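Local coordinates for protein titin (Homo sapiens, PDB 6H4L) that probably acts as a structural immunoglobulin-like module in the M-band part of titin, a giant muscle sarcomere protein that also carries a kinase activity, at residues Leu13-His18 with Ala90-Thr95; Asn25-Leu30 with Thr65-Asp70. All blocks are in the same frame, centred on the assembly; numbering follows the deposited sequence. Where two conformers were deposited one is given.

Contact 1 (Leu13-His18 with Ala90-Thr95)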
loop_
_atom_site.group_PDB
_atom_site.type_symbol
_atom_site.label_atom_id
_atom_site.label_comp_id
_atom_site.label_asym_id
_atom_site.label_seq_id
_atom_site.Cartn_x
_atom_site.Cartn_y
_atom_site.Cartn_z
ATOM N N LEU A 13 -10.944 -2.573 3.539
ATOM C CA LEU A 13 -10.957 -2.739 2.088
ATOM C C LEU A 13 -9.546 -3.120 1.686
ATOM O O LEU A 13 -8.594 -2.382 1.969
ATOM C CB LEU A 13 -11.338 -1.447 1.357
ATOM C CG LEU A 13 -11.139 -1.566 -0.163
ATOM C CD1 LEU A 13 -12.207 -2.470 -0.756
ATOM C CD2 LEU A 13 -11.131 -0.207 -0.835
ATOM N N ARG A 14 -9.412 -4.276 1.050
ATOM C CA ARG A 14 -8.086 -4.797 0.753
ATOM C C ARG A 14 -7.660 -4.480 -0.674
ATOM O O ARG A 14 -8.495 -4.293 -1.557
ATOM C CB ARG A 14 -8.042 -6.304 1.004
ATOM C CG ARG A 14 -8.258 -6.656 2.483
ATOM C CD ARG A 14 -7.659 -8.000 2.884
ATOM N NE ARG A 14 -7.666 -8.167 4.342
ATOM C CZ ARG A 14 -6.609 -7.977 5.129
ATOM N NH1 ARG A 14 -5.440 -7.630 4.608
ATOM N NH2 ARG A 14 -6.715 -8.148 6.442
ATOM N N MET A 15 -6.347 -4.415 -0.881
ATOM C CA MET A 15 -5.799 -4.207 -2.216
ATOM C C MET A 15 -6.194 -5.295 -3.201
ATOM O O MET A 15 -6.436 -6.443 -2.821
ATOM C CB MET A 15 -4.280 -4.131 -2.148
ATOM C CG MET A 15 -3.755 -2.829 -1.581
ATOM S SD MET A 15 -1.946 -2.835 -1.636
ATOM C CE MET A 15 -1.748 -3.922 -0.244
ATOM N N ARG A 16 -6.231 -4.917 -4.474
ATOM C CA ARG A 16 -6.595 -5.818 -5.559
ATOM C C ARG A 16 -5.380 -6.165 -6.395
ATOM O O ARG A 16 -4.713 -5.279 -6.920
ATOM C CB ARG A 16 -7.609 -5.147 -6.490
ATOM C CG ARG A 16 -9.000 -4.972 -5.904
ATOM C CD ARG A 16 -10.012 -5.821 -6.666
ATOM N NE ARG A 16 -11.382 -5.571 -6.231
ATOM C CZ ARG A 16 -12.135 -4.570 -6.678
ATOM N NH1 ARG A 16 -11.643 -3.723 -7.570
ATOM N NH2 ARG A 16 -13.378 -4.415 -6.234
ATOM N N SER A 17 -5.108 -7.454 -6.549
ATOM C CA SER A 17 -4.071 -7.876 -7.477
ATOM C C SER A 17 -4.523 -7.513 -8.884
ATOM O O SER A 17 -5.672 -7.747 -9.255
ATOM C CB SER A 17 -3.811 -9.381 -7.352
ATOM O OG SER A 17 -3.324 -9.707 -6.053
ATOM N N HIS A 18 -3.633 -6.931 -9.675
ATOM C CA HIS A 18 -4.031 -6.526 -11.011
ATOM C C HIS A 18 -2.889 -6.431 -12.012
ATOM O O HIS A 18 -1.711 -6.567 -11.673
ATOM C CB HIS A 18 -4.829 -5.212 -10.977
ATOM C CG HIS A 18 -4.039 -4.030 -10.508
ATOM N ND1 HIS A 18 -3.747 -3.810 -9.178
ATOM C CD2 HIS A 18 -3.489 -2.996 -11.188
ATOM C CE1 HIS A 18 -3.045 -2.697 -9.060
ATOM N NE2 HIS A 18 -2.877 -2.182 -10.263
ATOM N N ALA A 90 -1.773 -4.259 11.284
ATOM C CA ALA A 90 -2.500 -4.990 10.260
ATOM C C ALA A 90 -1.678 -4.876 9.001
ATOM O O ALA A 90 -0.969 -3.891 8.815
ATOM C CB ALA A 90 -3.855 -4.363 10.028
ATOM N N SER A 91 -1.793 -5.865 8.127
ATOM C CA SER A 91 -1.030 -5.817 6.881
ATOM C C SER A 91 -1.853 -6.394 5.753
ATOM O O SER A 91 -2.752 -7.216 5.970
ATOM C CB SER A 91 0.284 -6.587 7.023
ATOM O OG SER A 91 1.102 -6.388 5.871
ATOM N N ASP A 92 -1.561 -5.945 4.534
ATOM C CA ASP A 92 -2.268 -6.425 3.354
ATOM C C ASP A 92 -1.244 -6.484 2.238
ATOM O O ASP A 92 -0.270 -5.737 2.255
ATOM C CB ASP A 92 -3.386 -5.449 2.981
ATOM C CG ASP A 92 -4.262 -5.948 1.844
ATOM O OD1 ASP A 92 -4.474 -7.171 1.706
ATOM O OD2 ASP A 92 -4.750 -5.093 1.085
ATOM N N TYR A 93 -1.442 -7.389 1.287
ATOM C CA TYR A 93 -0.530 -7.462 0.153
ATOM C C TYR A 93 -1.283 -7.872 -1.098
ATOM O O TYR A 93 -2.351 -8.472 -1.021
ATOM C CB TYR A 93 0.614 -8.434 0.434
ATOM C CG TYR A 93 0.182 -9.875 0.588
ATOM C CD1 TYR A 93 0.086 -10.715 -0.513
ATOM C CD2 TYR A 93 -0.129 -10.391 1.836
ATOM C CE1 TYR A 93 -0.309 -12.034 -0.375
ATOM C CE2 TYR A 93 -0.524 -11.715 1.985
ATOM C CZ TYR A 93 -0.615 -12.527 0.876
ATOM O OH TYR A 93 -1.008 -13.840 1.015
ATOM N N ALA A 94 -0.710 -7.541 -2.250
ATOM C CA ALA A 94 -1.301 -7.876 -3.533
ATOM C C ALA A 94 -0.191 -7.910 -4.568
ATOM O O ALA A 94 0.917 -7.434 -4.325
ATOM C CB ALA A 94 -2.369 -6.843 -3.921
ATOM N N THR A 95 -0.503 -8.468 -5.730
ATOM C CA THR A 95 0.491 -8.611 -6.782
ATOM C C THR A 95 0.253 -7.642 -7.925
ATOM O O THR A 95 -0.886 -7.359 -8.291
ATOM C CB THR A 95 0.502 -10.037 -7.350
ATOM O OG1 THR A 95 -0.772 -10.328 -7.939
ATOM C CG2 THR A 95 0.802 -11.046 -6.259
HETATM O O HOH W 1 -4.481 -7.850 8.931
HETATM O O HOH W 2 -5.464 -8.126 -0.725
#

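Contact 2 (Asn25-Leu30 with Thr65-Asp70)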
loop_
_atom_site.group_PDB
_atom_site.type_symbol
_atom_site.label_atom_id
_atom_site.label_comp_id
_atom_site.label_asym_id
_atom_site.label_seq_id
_atom_site.Cartn_x
_atom_site.Cartn_y
_atom_site.Cartn_z
ATOM N N ASN A 25 0.769 4.159 -15.502
ATOM C CA ASN A 25 0.838 4.328 -14.055
ATOM C C ASN A 25 -0.212 3.455 -13.418
ATOM O O ASN A 25 -1.213 3.118 -14.038
ATOM C CB ASN A 25 0.558 5.779 -13.670
ATOM C CG ASN A 25 1.356 6.765 -14.496
ATOM O OD1 ASN A 25 2.545 6.568 -14.738
ATOM N ND2 ASN A 25 0.700 7.834 -14.940
ATOM N N THR A 26 -0.001 3.089 -12.167
ATOM C CA THR A 26 -1.025 2.316 -11.492
ATOM C C THR A 26 -1.106 2.661 -10.014
ATOM O O THR A 26 -0.204 3.279 -9.456
ATOM C CB THR A 26 -0.797 0.808 -11.693
ATOM O OG1 THR A 26 -2.018 0.101 -11.439
ATOM C CG2 THR A 26 0.316 0.301 -10.794
ATOM N N ARG A 27 -2.202 2.265 -9.387
ATOM C CA ARG A 27 -2.372 2.494 -7.958
ATOM C C ARG A 27 -2.851 1.239 -7.271
ATOM O O ARG A 27 -3.601 0.455 -7.860
ATOM C CB ARG A 27 -3.416 3.584 -7.724
ATOM C CG ARG A 27 -2.938 4.969 -8.028
ATOM C CD ARG A 27 -4.040 6.009 -7.877
ATOM N NE ARG A 27 -3.504 7.335 -8.168
ATOM C CZ ARG A 27 -4.242 8.395 -8.480
ATOM N NH1 ARG A 27 -5.563 8.283 -8.558
ATOM N NH2 ARG A 27 -3.655 9.561 -8.729
ATOM N N PHE A 28 -2.421 1.076 -6.021
ATOM C CA PHE A 28 -3.040 0.156 -5.072
ATOM C C PHE A 28 -3.728 1.008 -4.020
ATOM O O PHE A 28 -3.195 2.023 -3.591
ATOM C CB PHE A 28 -1.994 -0.728 -4.397
ATOM C CG PHE A 28 -1.427 -1.813 -5.295
ATOM C CD1 PHE A 28 -2.118 -2.997 -5.485
ATOM C CD2 PHE A 28 -0.199 -1.653 -5.911
ATOM C CE1 PHE A 28 -1.604 -4.002 -6.290
ATOM C CE2 PHE A 28 0.323 -2.656 -6.732
ATOM C CZ PHE A 28 -0.383 -3.828 -6.916
ATOM N N ILE A 29 -4.905 0.589 -3.591
ATOM C CA ILE A 29 -5.660 1.373 -2.611
ATOM C C ILE A 29 -6.211 0.426 -1.560
ATOM O O ILE A 29 -6.700 -0.646 -1.889
ATOM C CB ILE A 29 -6.817 2.141 -3.280
ATOM C CG1 ILE A 29 -6.276 3.125 -4.321
ATOM C CG2 ILE A 29 -7.622 2.909 -2.234
ATOM C CD1 ILE A 29 -7.341 3.690 -5.257
ATOM N N LEU A 30 -6.111 0.817 -0.294
ATOM C CA LEU A 30 -6.766 0.051 0.766
ATOM C C LEU A 30 -7.340 1.019 1.779
ATOM O O LEU A 30 -7.074 2.212 1.737
ATOM C CB LEU A 30 -5.820 -0.948 1.429
ATOM C CG LEU A 30 -4.628 -0.458 2.239
ATOM C CD1 LEU A 30 -4.184 -1.505 3.241
ATOM C CD2 LEU A 30 -3.458 -0.163 1.281
ATOM N N THR A 65 -3.097 5.006 -0.387
ATOM C CA THR A 65 -2.888 4.818 -1.828
ATOM C C THR A 65 -1.396 4.743 -2.093
ATOM O O THR A 65 -0.631 5.561 -1.567
ATOM C CB THR A 65 -3.494 5.979 -2.656
ATOM O OG1 THR A 65 -4.887 6.138 -2.317
ATOM C CG2 THR A 65 -3.368 5.723 -4.165
ATOM N N LEU A 66 -0.995 3.745 -2.880
ATOM C CA LEU A 66 0.369 3.661 -3.404
ATOM C C LEU A 66 0.263 3.890 -4.892
ATOM O O LEU A 66 -0.534 3.248 -5.561
ATOM C CB LEU A 66 0.979 2.281 -3.153
ATOM C CG LEU A 66 2.337 2.035 -3.851
ATOM C CD1 LEU A 66 3.385 2.958 -3.261
ATOM C CD2 LEU A 66 2.778 0.569 -3.711
ATOM N N GLU A 67 1.077 4.793 -5.407
ATOM C CA GLU A 67 1.053 5.058 -6.827
ATOM C C GLU A 67 2.432 4.733 -7.391
ATOM O O GLU A 67 3.441 5.166 -6.842
ATOM C CB GLU A 67 0.692 6.514 -7.060
ATOM C CG GLU A 67 0.732 6.936 -8.514
ATOM C CD GLU A 67 0.334 8.386 -8.661
ATOM O OE1 GLU A 67 1.126 9.262 -8.253
ATOM O OE2 GLU A 67 -0.785 8.644 -9.145
ATOM N N ILE A 68 2.456 3.928 -8.445
ATOM C CA ILE A 68 3.706 3.579 -9.127
ATOM C C ILE A 68 3.601 4.110 -10.543
ATOM O O ILE A 68 2.654 3.779 -11.262
ATOM C CB ILE A 68 3.917 2.052 -9.164
ATOM C CG1 ILE A 68 3.837 1.460 -7.752
ATOM C CG2 ILE A 68 5.258 1.706 -9.838
ATOM C CD1 ILE A 68 2.990 0.209 -7.668
ATOM N N LEU A 69 4.557 4.947 -10.943
ATOM C CA LEU A 69 4.504 5.601 -12.237
ATOM C C LEU A 69 5.363 4.853 -13.245
ATOM O O LEU A 69 6.360 4.243 -12.870
ATOM C CB LEU A 69 5.024 7.032 -12.126
ATOM C CG LEU A 69 4.293 7.987 -11.186
ATOM C CD1 LEU A 69 4.843 9.392 -11.390
ATOM C CD2 LEU A 69 2.805 7.948 -11.459
ATOM N N ASP A 70 4.967 4.909 -14.516
ATOM C CA ASP A 70 5.765 4.395 -15.623
ATOM C C ASP A 70 6.228 2.951 -15.421
ATOM O O ASP A 70 7.418 2.654 -15.481
ATOM C CB ASP A 70 6.963 5.297 -15.844
ATOM C CG ASP A 70 7.783 4.876 -17.043
ATOM O OD1 ASP A 70 7.158 4.349 -17.975
ATOM O OD2 ASP A 70 9.010 5.037 -16.974
#

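Contact 1 (Leu13-His18 with Ala90-Thr95)
The irregular segment 13-18 runs alongside strand 90-95 in nearly the same direction, 13° off parallel. Its backbone meets the strand only at the S17-H18 end, where H18 N donates to T95 O (3.1 Å) almost along the C=O axis. Before that point, side chains bridge the two backbones. D92 does most of this. Its CG is anti to the backbone N (chi1 -174°), which sends the carboxylate out to segment 13-18. D92 OD2 takes M15 N on its syn lone pair at 2.6 Å. D92 OD1 takes R14 NH1 in a salt bridge of 3.1 Å, met from above the carboxylate plane. R14 NH1 also donates to S91 O at 3.0 Å. Both acceptors lie at the guanidinium edge, and the guanidinium and carboxylate planes are turned 71° apart. M15 packs its CB on A94 CB (3.8 Å). Its chain bends so that CE lies near D92 O. S17 OG accepts T95 N at 3.1 Å. H18 turns back to donate from ND1 to R16 O, while its NE2 probably bonds T26. This is the A-to-A' crossing of an I-set immunoglobulin domain, where the first strand leaves one sheet and pairs in parallel with strand G of the other.

Contact 2 (Asn25-Leu30 with Thr65-Asp70)
E67 OE2 is gripped by two donors, both from R27. R27 NH2 lies 3.0 Å and R27 NE 3.2 Å from E67 OE2, so the guanidinium meets the acid side-on and spends both nitrogens on one oxygen. Both bonds are bent. Both nitrogens sit above the carboxylate plane, but the two groups are only 25° apart in tilt. The second oxygen, OE1, is hydrogen-bonded to H56 on the next strand. The two chains lie side by side and point the same way. E67 is extended, with CG anti to the backbone N. The aliphatic part of R27 crosses T65, with R27 CD 3.8 Å from T65 CG2. I29 lies beside T65 on this same outer face.

Underneath is a regular antiparallel pair. F28 and L66 exchange two backbone hydrogen bonds, as do T26 and I68. R27-E67 and I29-T65 are the non-hydrogen-bonded pairs between and beyond them. These are strands B and E, neighbours in one sheet of the immunoglobulin sandwich. T26, F28, L66 and I68 point from them to the other sheet, where L96 and Y79 are met. I68 CD1 reaches the edge of the F28 ring at CE2, 4.0 Å away. F28 CD2 and L66 CD2 are looser, at 4.3 Å. T26 brings its CG2 near I68 CD1.

Past the regular pairing, the side chain of N25 takes over. N25 OD1 accepts D70 N at 2.9 Å, with the donor in the amide plane. L69 CD2 crosses against N25 CG at 3.6 Å. The bond is made where the backbone of D70 turns with positive phi (52°). D70 leaves the contact and, with H72, binds a zinc ion.

Overall arrangement
Contact 2 joins neighbouring strands within one sheet. Contact 1 joins the segment linking strands 7-11 and 18-20 to strand 88-98 of the other sheet. Along the chain, contact 2 is nested inside the loop closed by contact 1. Both are partly buried. Contact 1 relies mostly on side chains bonding to backbone, while contact 2 has a regular backbone ladder with a surface salt bridge on one face. They meet in the core between the sheets. H18 NE2 probably bonds T26 OG1, at 2.7 Å, and its ring meets that of F28. M15 and A94 of contact 1 also pack on F28. The zinc site lies at the D70 end of contact 2.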